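Local coordinates for protein glycoside Hydrolase (Bacteroides plebeius, PDB 5T3B) that probably hydrolyses glycosidic bonds in a polysaccharide, as a family 50 glycoside hydrolase from a human gut bacterium, at residues Q189-S194 against P244-F249; G248-N253 against G334-S339; E329-G334 against Y354-S359; T383-T388 against K430-W435. All blocks are in the same frame, centred on the assembly; numbering follows the deposited sequence.

Interaction 1 of 4, residues Q189-S194 against P244-F249; sequences QAPSFS and PDVLGF
Gln189 and Val246 form a single backbone bridge between segments 189-194 and 244-249, which run in roughly the same direction. The contact fits the wall of the parallel (beta/alpha)8 barrel expected of glycoside hydrolase family 50. Gln189 is held on both sides of its CA. Its N donates to Asp245 O at 3.1 Å and its O accepts from Leu247 N at 2.8 Å. Further along, Pro191 has no N-H to offer. Its CD instead lies 3.2 Å from Gly248 O, a buried carbonyl oxygen that lacks a hydrogen-bond partner. The same ring stands across the Val246 side chain, with CD towards CG1. A glycine in its place would probably open a gap beside Val246 CG1 and Phe249 CB and give the chain more freedom to turn. Phe249 contributes mainly its CB here. Its CG is tucked in over the main chain, flanked by N and C (chi1 72°), which turns the ring away from Pro191 and towards Ile318 and Val322 of helix 300-324. The Phe193 ring meets that CB obliquely. The two ring planes are 89° apart, and Phe237 packs against both rings. The nearest atoms of the Phe193 and Phe249 side chains are CE1 of Phe193 and CB of Phe249, 3.9 Å apart.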
loop_
_atom_site.group_PDB
_atom_site.type_symbol
_atom_site.label_atom_id
_atom_site.label_comp_id
_atom_site.label_asym_id
_atom_site.label_seq_id
_atom_site.Cartn_x
_atom_site.Cartn_y
_atom_site.Cartn_z
ATOM N N GLN A 189 10.440 -8.374 -1.967
ATOM C CA GLN A 189 9.322 -8.641 -1.042
ATOM C C GLN A 189 9.221 -7.607 0.044
ATOM O O GLN A 189 10.233 -7.076 0.531
ATOM C CB GLN A 189 9.328 -10.063 -0.514
ATOM C CG GLN A 189 10.466 -10.379 0.335
ATOM C CD GLN A 189 10.532 -11.837 0.898
ATOM O OE1 GLN A 189 9.505 -12.627 1.003
ATOM N NE2 GLN A 189 11.655 -12.187 1.272
ATOM N N ALA A 190 7.992 -7.373 0.469
ATOM C CA ALA A 190 7.717 -6.492 1.592
ATOM C C ALA A 190 6.743 -7.207 2.543
ATOM O O ALA A 190 5.514 -7.192 2.294
ATOM C CB ALA A 190 7.139 -5.186 1.165
ATOM N N PRO A 191 7.243 -7.943 3.535
ATOM C CA PRO A 191 6.375 -8.695 4.430
ATOM C C PRO A 191 5.561 -7.823 5.309
ATOM O O PRO A 191 5.939 -6.687 5.638
ATOM C CB PRO A 191 7.319 -9.543 5.275
ATOM C CG PRO A 191 8.559 -8.688 5.284
ATOM C CD PRO A 191 8.660 -8.123 3.884
ATOM N N SER A 192 4.406 -8.335 5.711
ATOM C CA SER A 192 3.516 -7.696 6.686
ATOM C C SER A 192 3.529 -8.448 7.992
ATOM O O SER A 192 3.714 -9.696 8.015
ATOM C CB SER A 192 2.120 -7.549 6.093
ATOM O OG SER A 192 1.608 -8.844 5.724
ATOM N N PHE A 193 3.474 -7.696 9.075
ATOM C CA PHE A 193 3.461 -8.165 10.447
ATOM C C PHE A 193 2.211 -7.625 11.138
ATOM O O PHE A 193 1.448 -6.828 10.611
ATOM C CB PHE A 193 4.722 -7.687 11.170
ATOM C CG PHE A 193 5.995 -8.305 10.630
ATOM C CD1 PHE A 193 6.639 -7.797 9.516
ATOM C CD2 PHE A 193 6.555 -9.396 11.223
ATOM C CE1 PHE A 193 7.796 -8.355 9.032
ATOM C CE2 PHE A 193 7.720 -9.935 10.760
ATOM C CZ PHE A 193 8.320 -9.446 9.642
ATOM N N SER A 194 2.020 -8.103 12.370
ATOM C CA SER A 194 0.902 -7.733 13.246
ATOM C C SER A 194 1.460 -7.341 14.622
ATOM O O SER A 194 1.332 -8.090 15.597
ATOM C CB SER A 194 -0.081 -8.882 13.363
ATOM O OG SER A 194 -0.625 -9.224 12.113
ATOM N N PRO A 244 19.122 -7.842 0.821
ATOM C CA PRO A 244 18.945 -6.760 -0.140
ATOM C C PRO A 244 17.670 -6.868 -0.978
ATOM O O PRO A 244 17.251 -5.867 -1.525
ATOM C CB PRO A 244 20.153 -6.834 -1.041
ATOM C CG PRO A 244 20.552 -8.280 -0.937
ATOM C CD PRO A 244 20.299 -8.676 0.512
ATOM N N ASP A 245 17.043 -8.041 -1.020
ATOM C CA ASP A 245 15.822 -8.237 -1.837
ATOM C C ASP A 245 14.559 -7.956 -1.092
ATOM O O ASP A 245 13.471 -8.150 -1.652
ATOM C CB ASP A 245 15.841 -9.639 -2.420
ATOM C CG ASP A 245 16.984 -9.794 -3.419
ATOM O OD1 ASP A 245 17.283 -8.840 -4.193
ATOM O OD2 ASP A 245 17.604 -10.900 -3.402
ATOM N N VAL A 246 14.674 -7.463 0.117
ATOM C CA VAL A 246 13.540 -7.031 0.921
ATOM C C VAL A 246 13.364 -5.532 0.775
ATOM O O VAL A 246 14.237 -4.743 1.076
ATOM C CB VAL A 246 13.725 -7.498 2.361
ATOM C CG1 VAL A 246 12.631 -6.921 3.247
ATOM C CG2 VAL A 246 13.814 -8.973 2.487
ATOM N N LEU A 247 12.227 -5.119 0.184
ATOM C CA LEU A 247 11.910 -3.720 -0.028
ATOM C C LEU A 247 11.777 -3.002 1.317
ATOM O O LEU A 247 12.229 -1.878 1.490
ATOM C CB LEU A 247 10.637 -3.597 -0.861
ATOM C CG LEU A 247 10.101 -2.266 -1.214
ATOM C CD1 LEU A 247 11.131 -1.504 -2.045
ATOM C CD2 LEU A 247 8.822 -2.422 -1.999
ATOM N N GLY A 248 11.109 -3.627 2.274
ATOM C CA GLY A 248 10.846 -3.102 3.588
ATOM C C GLY A 248 9.769 -3.918 4.222
ATOM O O GLY A 248 9.439 -4.995 3.764
ATOM N N PHE A 249 9.188 -3.411 5.340
ATOM C CA PHE A 249 8.115 -4.170 6.015
ATOM C C PHE A 249 7.000 -3.263 6.481
ATOM O O PHE A 249 7.185 -2.074 6.731
ATOM C CB PHE A 249 8.649 -4.964 7.212
ATOM C CG PHE A 249 9.036 -4.116 8.422
ATOM C CD1 PHE A 249 10.250 -3.427 8.451
ATOM C CD2 PHE A 249 8.209 -4.036 9.505
ATOM C CE1 PHE A 249 10.603 -2.658 9.516
ATOM C CE2 PHE A 249 8.570 -3.278 10.576
ATOM C CZ PHE A 249 9.751 -2.551 10.576
#

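Interaction 2 of 4, residues G248-N253 against G334-S339; sequences GFFSDN and GSRLHS
Ser251 N donates to Gly334 O over 2.9 Å, and beyond this bond the two segments stay close, with Asp252 CA nearest Ser335 CA and Asn253 CA nearest Arg336 CA. The side-chain contact is built on Arg336. Its chain bends at CG-CD (chi3 63°), which brings the guanidinium beside both Phe250 and Asn253. NH2 stands 3.5 Å above the centre of the Phe250 ring. The guanidinium plane is 81° from the ring plane, so the group meets the ring face with its edge. This is a cation-pi contact, with Arg336 CZ 4.7 Å from the centroid of the Phe250 ring. Separately, Arg336 NE donates to Asn253 OD1 at 2.8 Å. The oxygen lies in the guanidinium plane, but the donor is well above the plane of the amide carbonyl. Asn253 OD1 also accepts from Asn361 ND2, and Arg336 NH1 forms a salt bridge with Glu389. Asp252 O lies against the aliphatic part of the arginine, 3.3 Å from Arg336 CD. The contact probably lies at the C-terminal ends of the barrel strands, where Asn253 precedes Glu254, an Asn-Glu pair like that of clan GH-A hydrolases. Ser251 OG is hydrogen-bonded to Tyr332 OH and to Tyr314 OH of helix 300-324. Asp252 OD2 bonds Tyr314 OH and Leu196 N of helix 195-203, Ser335 OG bonds Tyr315 OH, and Thr388 of strand 385-394 packs on Phe250 and Arg336.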
loop_
_atom_site.group_PDB
_atom_site.type_symbol
_atom_site.label_atom_id
_atom_site.label_comp_id
_atom_site.label_asym_id
_atom_site.label_seq_id
_atom_site.Cartn_x
_atom_site.Cartn_y
_atom_site.Cartn_z
ATOM N N GLY A 248 11.109 -3.627 2.274
ATOM C CA GLY A 248 10.846 -3.102 3.588
ATOM C C GLY A 248 9.769 -3.918 4.222
ATOM O O GLY A 248 9.439 -4.995 3.764
ATOM N N PHE A 249 9.188 -3.411 5.340
ATOM C CA PHE A 249 8.115 -4.170 6.015
ATOM C C PHE A 249 7.000 -3.263 6.481
ATOM O O PHE A 249 7.185 -2.074 6.731
ATOM C CB PHE A 249 8.649 -4.964 7.212
ATOM C CG PHE A 249 9.036 -4.116 8.422
ATOM C CD1 PHE A 249 10.250 -3.427 8.451
ATOM C CD2 PHE A 249 8.209 -4.036 9.505
ATOM C CE1 PHE A 249 10.603 -2.658 9.516
ATOM C CE2 PHE A 249 8.570 -3.278 10.576
ATOM C CZ PHE A 249 9.751 -2.551 10.576
ATOM N N PHE A 250 5.834 -3.878 6.631
ATOM C CA PHE A 250 4.678 -3.229 7.226
ATOM C C PHE A 250 4.493 -3.805 8.615
ATOM O O PHE A 250 4.618 -5.012 8.817
ATOM C CB PHE A 250 3.403 -3.500 6.426
ATOM C CG PHE A 250 3.584 -3.236 4.957
ATOM C CD1 PHE A 250 3.591 -1.935 4.453
ATOM C CD2 PHE A 250 3.810 -4.289 4.086
ATOM C CE1 PHE A 250 3.830 -1.718 3.132
ATOM C CE2 PHE A 250 4.068 -4.072 2.755
ATOM C CZ PHE A 250 4.062 -2.802 2.279
ATOM N N SER A 251 4.154 -2.970 9.595
ATOM C CA SER A 251 4.048 -3.439 10.996
ATOM C C SER A 251 2.622 -3.903 11.401
ATOM O O SER A 251 2.453 -4.468 12.468
ATOM C CB SER A 251 4.533 -2.359 11.945
ATOM O OG SER A 251 3.793 -1.190 11.786
ATOM N N ASP A 252 1.617 -3.519 10.605
ATOM C CA ASP A 252 0.221 -3.761 10.873
ATOM C C ASP A 252 -0.517 -3.421 9.602
ATOM O O ASP A 252 0.075 -3.023 8.595
ATOM C CB ASP A 252 -0.264 -2.984 12.096
ATOM C CG ASP A 252 -0.143 -3.725 13.399
ATOM O OD1 ASP A 252 -0.686 -4.823 13.531
ATOM O OD2 ASP A 252 0.468 -3.217 14.408
ATOM N N ASN A 253 -1.845 -3.589 9.669
ATOM C CA ASN A 253 -2.691 -3.334 8.526
ATOM C C ASN A 253 -4.010 -2.725 8.989
ATOM O O ASN A 253 -4.718 -3.339 9.799
ATOM C CB ASN A 253 -3.007 -4.609 7.785
ATOM C CG ASN A 253 -3.863 -4.412 6.539
ATOM O OD1 ASN A 253 -3.574 -3.613 5.651
ATOM N ND2 ASN A 253 -4.944 -5.170 6.489
ATOM N N GLY A 334 5.417 1.439 7.272
ATOM C CA GLY A 334 4.199 1.862 7.943
ATOM C C GLY A 334 3.191 0.780 8.241
ATOM O O GLY A 334 3.512 -0.397 8.360
ATOM N N SER A 335 1.956 1.234 8.448
ATOM C CA SER A 335 0.859 0.401 8.970
ATOM C C SER A 335 -0.370 0.333 8.063
ATOM O O SER A 335 -1.368 -0.226 8.497
ATOM C CB SER A 335 0.385 0.931 10.335
ATOM O OG SER A 335 -0.272 2.174 10.233
ATOM N N ARG A 336 -0.269 0.814 6.827
ATOM C CA ARG A 336 -1.334 0.598 5.839
ATOM C C ARG A 336 -2.622 1.299 6.307
ATOM O O ARG A 336 -3.596 0.684 6.678
ATOM C CB ARG A 336 -1.489 -0.877 5.527
ATOM C CG ARG A 336 -0.173 -1.568 5.244
ATOM C CD ARG A 336 -0.241 -3.076 5.283
ATOM N NE ARG A 336 -1.130 -3.583 4.255
ATOM C CZ ARG A 336 -0.755 -3.752 2.998
ATOM N NH1 ARG A 336 -1.641 -4.137 2.084
ATOM N NH2 ARG A 336 0.503 -3.626 2.634
ATOM N N LEU A 337 -2.528 2.636 6.321
ATOM C CA LEU A 337 -3.617 3.476 6.792
ATOM C C LEU A 337 -4.756 3.374 5.835
ATOM O O LEU A 337 -4.590 3.136 4.646
ATOM C CB LEU A 337 -3.131 4.949 6.878
ATOM C CG LEU A 337 -2.057 5.197 7.965
ATOM C CD1 LEU A 337 -1.348 6.494 7.695
ATOM C CD2 LEU A 337 -2.694 5.205 9.349
ATOM N N HIS A 338 -5.978 3.605 6.346
ATOM C CA HIS A 338 -7.165 3.414 5.556
ATOM C C HIS A 338 -8.251 4.349 6.053
ATOM O O HIS A 338 -8.000 5.195 6.918
ATOM C CB HIS A 338 -7.616 1.944 5.554
ATOM C CG HIS A 338 -8.275 1.546 6.815
ATOM N ND1 HIS A 338 -7.772 1.845 8.052
ATOM C CD2 HIS A 338 -9.417 0.850 7.025
ATOM C CE1 HIS A 338 -8.586 1.393 8.978
ATOM N NE2 HIS A 338 -9.603 0.781 8.377
ATOM N N SER A 339 -9.468 4.197 5.513
ATOM C CA SER A 339 -10.675 4.743 6.153
ATOM C C SER A 339 -10.490 6.221 6.499
ATOM O O SER A 339 -9.972 7.023 5.698
ATOM C CB SER A 339 -11.074 3.803 7.371
ATOM O OG SER A 339 -12.211 4.249 8.097
#

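Interaction 3 of 4, residues E329-G334 against Y354-S359; sequences ELLYLG and YCDVIS. With EDO (1,2-ethanediol), chain M.
Asp356 OD2 is gripped by the backbone of Tyr332 and approached by a bound 1,2-ethanediol. Tyr332 N donates to it at 2.9 Å in an almost straight bond (178°), and OD2 accepts with its anti lone pair. O1 of the ethanediol, probably from the crystallisation liquor, lies 2.9 Å from Asp356 OD2 and 2.8 Å from Leu330 O. The other oxygen, Asp356 OD1, forms a salt bridge with Lys319 of helix 300-324. Leu331 lies across the carboxylate, with its CD2 3.8 Å from Asp356 CG. An alanine here would remove the carboxylate and would probably leave Tyr332 N and the charge of Lys319 without their mates. The return bonds are weak: Asp356 N and Val357 N both point to Tyr332 O. Further on, Ser359 OG donates to Leu333 O at 2.6 Å, in the carbonyl plane. A chi1 of 45° aims OG at that oxygen. Leu333 and Val357 lie side by side, with CD2 of Leu333 3.8 Å from CG2 of Val357. Cys355 SG meets the Tyr332 ring obliquely, 4.6 Å from its centroid. A CB on Gly334 would run into Ser359 OG. The contact joins residues 329-334 to the start of strand 358-361, probably neighbours in the barrel wall. Side chains supply two of its bonds, Asp356 OD2 to Tyr332 N and Ser359 OG to Leu333 O, and Lys319 probably steadies the carboxylate's negative charge.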
loop_
_atom_site.group_PDB
_atom_site.type_symbol
_atom_site.label_atom_id
_atom_site.label_comp_id
_atom_site.label_asym_id
_atom_site.label_seq_id
_atom_site.Cartn_x
_atom_site.Cartn_y
_atom_site.Cartn_z
ATOM N N GLU A 329 19.169 -0.447 8.396
ATOM C CA GLU A 329 18.889 -0.025 7.059
ATOM C C GLU A 329 17.624 -0.666 6.468
ATOM O O GLU A 329 17.254 -0.295 5.335
ATOM C CB GLU A 329 20.064 -0.298 6.101
ATOM C CG GLU A 329 21.275 0.588 6.353
ATOM C CD GLU A 329 22.434 0.112 5.524
ATOM O OE1 GLU A 329 22.607 0.600 4.357
ATOM O OE2 GLU A 329 23.144 -0.846 6.008
ATOM N N LEU A 330 16.921 -1.528 7.233
ATOM C CA LEU A 330 15.645 -2.098 6.768
ATOM C C LEU A 330 14.634 -0.964 6.707
ATOM O O LEU A 330 14.450 -0.280 7.720
ATOM C CB LEU A 330 15.220 -3.166 7.740
ATOM C CG LEU A 330 13.973 -3.945 7.388
ATOM C CD1 LEU A 330 14.140 -4.688 6.065
ATOM C CD2 LEU A 330 13.623 -4.891 8.526
ATOM N N LEU A 331 13.911 -0.807 5.602
ATOM C CA LEU A 331 12.906 0.229 5.495
ATOM C C LEU A 331 11.621 -0.141 6.223
ATOM O O LEU A 331 11.075 -1.234 6.043
ATOM C CB LEU A 331 12.585 0.582 4.049
ATOM C CG LEU A 331 13.740 1.100 3.205
ATOM C CD1 LEU A 331 13.256 1.481 1.819
ATOM C CD2 LEU A 331 14.419 2.275 3.885
ATOM N N TYR A 332 11.100 0.861 6.951
ATOM C CA TYR A 332 9.834 0.756 7.618
ATOM C C TYR A 332 8.783 1.448 6.755
ATOM O O TYR A 332 8.815 2.648 6.539
ATOM C CB TYR A 332 9.893 1.329 9.008
ATOM C CG TYR A 332 8.595 1.284 9.767
ATOM C CD1 TYR A 332 7.699 0.231 9.619
ATOM C CD2 TYR A 332 8.250 2.308 10.597
ATOM C CE1 TYR A 332 6.485 0.192 10.311
ATOM C CE2 TYR A 332 7.084 2.306 11.311
ATOM C CZ TYR A 332 6.178 1.267 11.165
ATOM O OH TYR A 332 4.984 1.246 11.806
ATOM N N LEU A 333 7.826 0.633 6.274
ATOM C CA LEU A 333 6.805 1.115 5.302
ATOM C C LEU A 333 5.456 1.326 5.966
ATOM O O LEU A 333 4.467 1.465 5.235
ATOM C CB LEU A 333 6.706 0.122 4.168
ATOM C CG LEU A 333 8.002 -0.288 3.477
ATOM C CD1 LEU A 333 7.742 -1.352 2.421
ATOM C CD2 LEU A 333 8.725 0.877 2.853
ATOM N N GLY A 334 5.417 1.439 7.272
ATOM C CA GLY A 334 4.199 1.862 7.943
ATOM C C GLY A 334 3.191 0.780 8.241
ATOM O O GLY A 334 3.512 -0.397 8.360
ATOM N N TYR A 354 8.453 9.232 11.222
ATOM C CA TYR A 354 9.010 7.893 11.596
ATOM C C TYR A 354 9.053 6.833 10.531
ATOM O O TYR A 354 9.924 5.988 10.492
ATOM C CB TYR A 354 8.302 7.413 12.894
ATOM C CG TYR A 354 8.493 8.321 14.028
ATOM C CD1 TYR A 354 9.789 8.438 14.598
ATOM C CD2 TYR A 354 7.507 9.118 14.518
ATOM C CE1 TYR A 354 10.023 9.260 15.681
ATOM C CE2 TYR A 354 7.754 9.999 15.586
ATOM C CZ TYR A 354 9.067 10.090 16.096
ATOM O OH TYR A 354 9.366 10.869 17.185
ATOM N N CYS A 355 8.123 6.837 9.641
ATOM C CA CYS A 355 8.074 5.860 8.580
ATOM C C CYS A 355 9.067 6.282 7.489
ATOM O O CYS A 355 9.201 7.464 7.178
ATOM C CB CYS A 355 6.689 5.737 7.968
ATOM S SG CYS A 355 5.409 5.171 9.057
ATOM N N ASP A 356 9.760 5.318 6.887
ATOM C CA ASP A 356 10.485 5.643 5.675
ATOM C C ASP A 356 9.577 5.950 4.494
ATOM O O ASP A 356 9.849 6.802 3.666
ATOM C CB ASP A 356 11.449 4.530 5.350
ATOM C CG ASP A 356 12.487 4.366 6.443
ATOM O OD1 ASP A 356 13.326 5.317 6.588
ATOM O OD2 ASP A 356 12.515 3.337 7.159
ATOM N N VAL A 357 8.470 5.197 4.415
ATOM C CA VAL A 357 7.404 5.437 3.433
ATOM C C VAL A 357 6.096 5.211 4.198
ATOM O O VAL A 357 5.997 4.250 4.940
ATOM C CB VAL A 357 7.471 4.470 2.237
ATOM C CG1 VAL A 357 6.407 4.784 1.220
ATOM C CG2 VAL A 357 8.847 4.487 1.599
ATOM N N ILE A 358 5.144 6.109 4.000
ATOM C CA ILE A 358 3.826 5.978 4.580
ATOM C C ILE A 358 2.982 5.069 3.698
ATOM O O ILE A 358 2.807 5.371 2.517
ATOM C CB ILE A 358 3.160 7.342 4.746
ATOM C CG1 ILE A 358 4.036 8.275 5.578
ATOM C CG2 ILE A 358 1.776 7.199 5.370
ATOM C CD1 ILE A 358 3.588 9.693 5.569
ATOM N N SER A 359 2.455 3.970 4.219
ATOM C CA SER A 359 1.584 3.140 3.413
ATOM C C SER A 359 0.142 3.524 3.637
ATOM O O SER A 359 -0.326 3.728 4.798
ATOM C CB SER A 359 1.814 1.655 3.718
ATOM O OG SER A 359 1.890 1.396 5.113
HETATM C C1 EDO M . 16.197 2.125 7.592
HETATM O O1 EDO M . 15.007 2.337 8.372
HETATM C C2 EDO M . 17.033 3.425 7.467
HETATM O O2 EDO M . 16.012 4.345 7.008
#

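Interaction 4 of 4, residues T383-T388 against K430-W435; sequences TPFMVT and KNCVGW
Cys432 CB is a bump against the Phe385 ring on the face of the sheet that also carries Val387 and Trp435. It makes a CH-pi contact, 3.5 Å above the ring plane and offset towards the rim. Cys432 SG meets the ring obliquely, 4.4 Å from the centroid of the Phe385 ring. A chi1 of 73° sets Phe385 CG beside both main-chain neighbours of CA, and from there the ring reaches across. Its edge meets the Asn431 amide, whose plane is turned 73° from the ring. Asn431 ND2 comes within 3.4 Å of Phe385 CE1. Trp376 meets the same ring edge-to-face. On the other side of the sheet, Pro384 CB sits against the CG1 branch of Val433 at 3.7 Å, while the CG2 branch lies beside Met386 CB. Val433 thus wedges its two branches against residues two apart in the chain. The strands 385-388 and 432-435 run parallel, probably as neighbours in the barrel wall. Phe385 bonds through its N to Asn431 O and through its O to Val433 N. A beta bulge then shifts the register by one, and Val387 N bonds to Gly434 O at 3.0 Å. At the bulge Gly434 N gives a weak bond to Cys432 SG. Gly434 has backbone angles at which a side chain would jam against the preceding carbonyl O. At the Thr383 end, a water joins Thr383 O to Asn431 ND2, which also donates to Met373 O. Apart from the Asn431 amide the side chains that meet are largely apolar, and the backbone polar groups pair along the seam.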
loop_
_atom_site.group_PDB
_atom_site.type_symbol
_atom_site.label_atom_id
_atom_site.label_comp_id
_atom_site.label_asym_id
_atom_site.label_seq_id
_atom_site.Cartn_x
_atom_site.Cartn_y
_atom_site.Cartn_z
ATOM N N THR A 383 8.033 13.241 3.576
ATOM C CA THR A 383 8.170 11.775 3.533
ATOM C C THR A 383 7.128 11.258 2.569
ATOM O O THR A 383 5.998 11.680 2.628
ATOM C CB THR A 383 7.943 11.199 4.933
ATOM O OG1 THR A 383 8.966 11.717 5.787
ATOM C CG2 THR A 383 7.957 9.680 4.914
ATOM N N PRO A 384 7.521 10.371 1.659
ATOM C CA PRO A 384 6.559 9.889 0.631
ATOM C C PRO A 384 5.599 8.863 1.183
ATOM O O PRO A 384 5.778 8.301 2.284
ATOM C CB PRO A 384 7.439 9.309 -0.443
ATOM C CG PRO A 384 8.616 8.744 0.391
ATOM C CD PRO A 384 8.854 9.817 1.420
ATOM N N PHE A 385 4.582 8.615 0.359
ATOM C CA PHE A 385 3.634 7.540 0.612
ATOM C C PHE A 385 3.657 6.553 -0.564
ATOM O O PHE A 385 4.161 6.848 -1.655
ATOM C CB PHE A 385 2.205 8.069 0.859
ATOM C CG PHE A 385 1.492 8.572 -0.343
ATOM C CD1 PHE A 385 1.666 9.841 -0.805
ATOM C CD2 PHE A 385 0.591 7.756 -0.995
ATOM C CE1 PHE A 385 0.994 10.334 -1.885
ATOM C CE2 PHE A 385 -0.137 8.229 -2.101
ATOM C CZ PHE A 385 0.072 9.528 -2.564
ATOM N N MET A 386 3.076 5.382 -0.287
ATOM C CA MET A 386 2.825 4.379 -1.314
ATOM C C MET A 386 1.389 3.895 -1.124
ATOM O O MET A 386 0.931 3.818 0.019
ATOM C CB MET A 386 3.784 3.207 -1.252
ATOM C CG MET A 386 3.758 2.417 0.002
ATOM S SD MET A 386 5.027 1.143 0.145
ATOM C CE MET A 386 4.549 0.108 -1.169
ATOM N N VAL A 387 0.741 3.520 -2.198
ATOM C CA VAL A 387 -0.604 2.934 -2.137
ATOM C C VAL A 387 -0.421 1.449 -2.049
ATOM O O VAL A 387 0.028 0.796 -2.998
ATOM C CB VAL A 387 -1.456 3.388 -3.294
ATOM C CG1 VAL A 387 -2.780 2.589 -3.285
ATOM C CG2 VAL A 387 -1.694 4.877 -3.223
ATOM N N THR A 388 -0.786 0.884 -0.928
ATOM C CA THR A 388 -0.565 -0.535 -0.676
ATOM C C THR A 388 -1.715 -1.420 -1.105
ATOM O O THR A 388 -1.532 -2.649 -1.165
ATOM C CB THR A 388 -0.193 -0.779 0.793
ATOM O OG1 THR A 388 -0.910 0.124 1.651
ATOM C CG2 THR A 388 1.288 -0.559 1.015
ATOM N N LYS A 430 3.953 13.734 -6.695
ATOM C CA LYS A 430 5.403 13.633 -6.594
ATOM C C LYS A 430 5.872 13.002 -5.295
ATOM O O LYS A 430 7.016 12.543 -5.198
ATOM C CB LYS A 430 6.019 15.004 -6.732
ATOM C CG LYS A 430 5.859 15.638 -8.094
ATOM C CD LYS A 430 6.746 16.881 -8.238
ATOM C CE LYS A 430 6.178 17.926 -9.179
ATOM N NZ LYS A 430 7.111 19.053 -9.080
ATOM N N ASN A 431 4.966 12.961 -4.311
ATOM C CA ASN A 431 5.213 12.294 -3.060
ATOM C C ASN A 431 4.751 10.839 -2.996
ATOM O O ASN A 431 4.886 10.215 -1.934
ATOM C CB ASN A 431 4.601 13.061 -1.857
ATOM C CG ASN A 431 3.130 13.314 -2.003
ATOM O OD1 ASN A 431 2.624 13.658 -3.085
ATOM N ND2 ASN A 431 2.442 13.278 -0.871
ATOM N N CYS A 432 4.272 10.292 -4.121
ATOM C CA CYS A 432 3.921 8.866 -4.158
ATOM C C CYS A 432 5.037 8.096 -4.846
ATOM O O CYS A 432 5.386 8.467 -5.978
ATOM C CB CYS A 432 2.611 8.689 -4.923
ATOM S SG CYS A 432 2.113 6.954 -5.081
ATOM N N VAL A 433 5.578 7.088 -4.175
ATOM C CA VAL A 433 6.662 6.315 -4.733
ATOM C C VAL A 433 6.203 5.003 -5.415
ATOM O O VAL A 433 7.046 4.291 -5.924
ATOM C CB VAL A 433 7.724 5.969 -3.670
ATOM C CG1 VAL A 433 8.472 7.218 -3.273
ATOM C CG2 VAL A 433 7.173 5.250 -2.468
ATOM N N GLY A 434 4.868 4.783 -5.493
ATOM C CA GLY A 434 4.289 3.739 -6.252
ATOM C C GLY A 434 3.152 3.060 -5.510
ATOM O O GLY A 434 2.515 3.624 -4.602
ATOM N N TRP A 435 2.841 1.869 -6.007
ATOM C CA TRP A 435 1.582 1.221 -5.617
ATOM C C TRP A 435 1.695 -0.285 -5.675
ATOM O O TRP A 435 2.630 -0.858 -6.265
ATOM C CB TRP A 435 0.419 1.685 -6.523
ATOM C CG TRP A 435 0.626 1.350 -7.976
ATOM C CD1 TRP A 435 0.535 0.106 -8.558
ATOM C CD2 TRP A 435 0.988 2.257 -9.029
ATOM N NE1 TRP A 435 0.841 0.203 -9.886
ATOM C CE2 TRP A 435 1.082 1.504 -10.231
ATOM C CE3 TRP A 435 1.146 3.641 -9.099
ATOM C CZ2 TRP A 435 1.403 2.084 -11.453
ATOM C CZ3 TRP A 435 1.446 4.208 -10.314
ATOM C CH2 TRP A 435 1.561 3.439 -11.480
HETATM O O HOH W 1 3.520 12.409 1.696
#

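The four contacts probably follow one another round the barrel wall. Interactions 1 and 2 share Gly248 and Phe249, and Pro191 O and Phe193 N meet the backbone of Phe250. Interaction 3 joins interaction 1 through Phe249 O and Leu333 N, 2.8 Å apart. It shares Gly334 with interaction 2, whose centre is about 9 Å away. Ile358 O and Met386 N, 2.8 Å apart, lead on to interaction 4. Interactions 1 and 4 do not touch, and their centres are about 16 Å apart. Interaction 2 probably holds Asn253 and Arg336 towards the C-terminal strand ends, where related barrel hydrolases place their active site. The ethanediol in interaction 3 lies by Glu329 and Leu330, towards the other end.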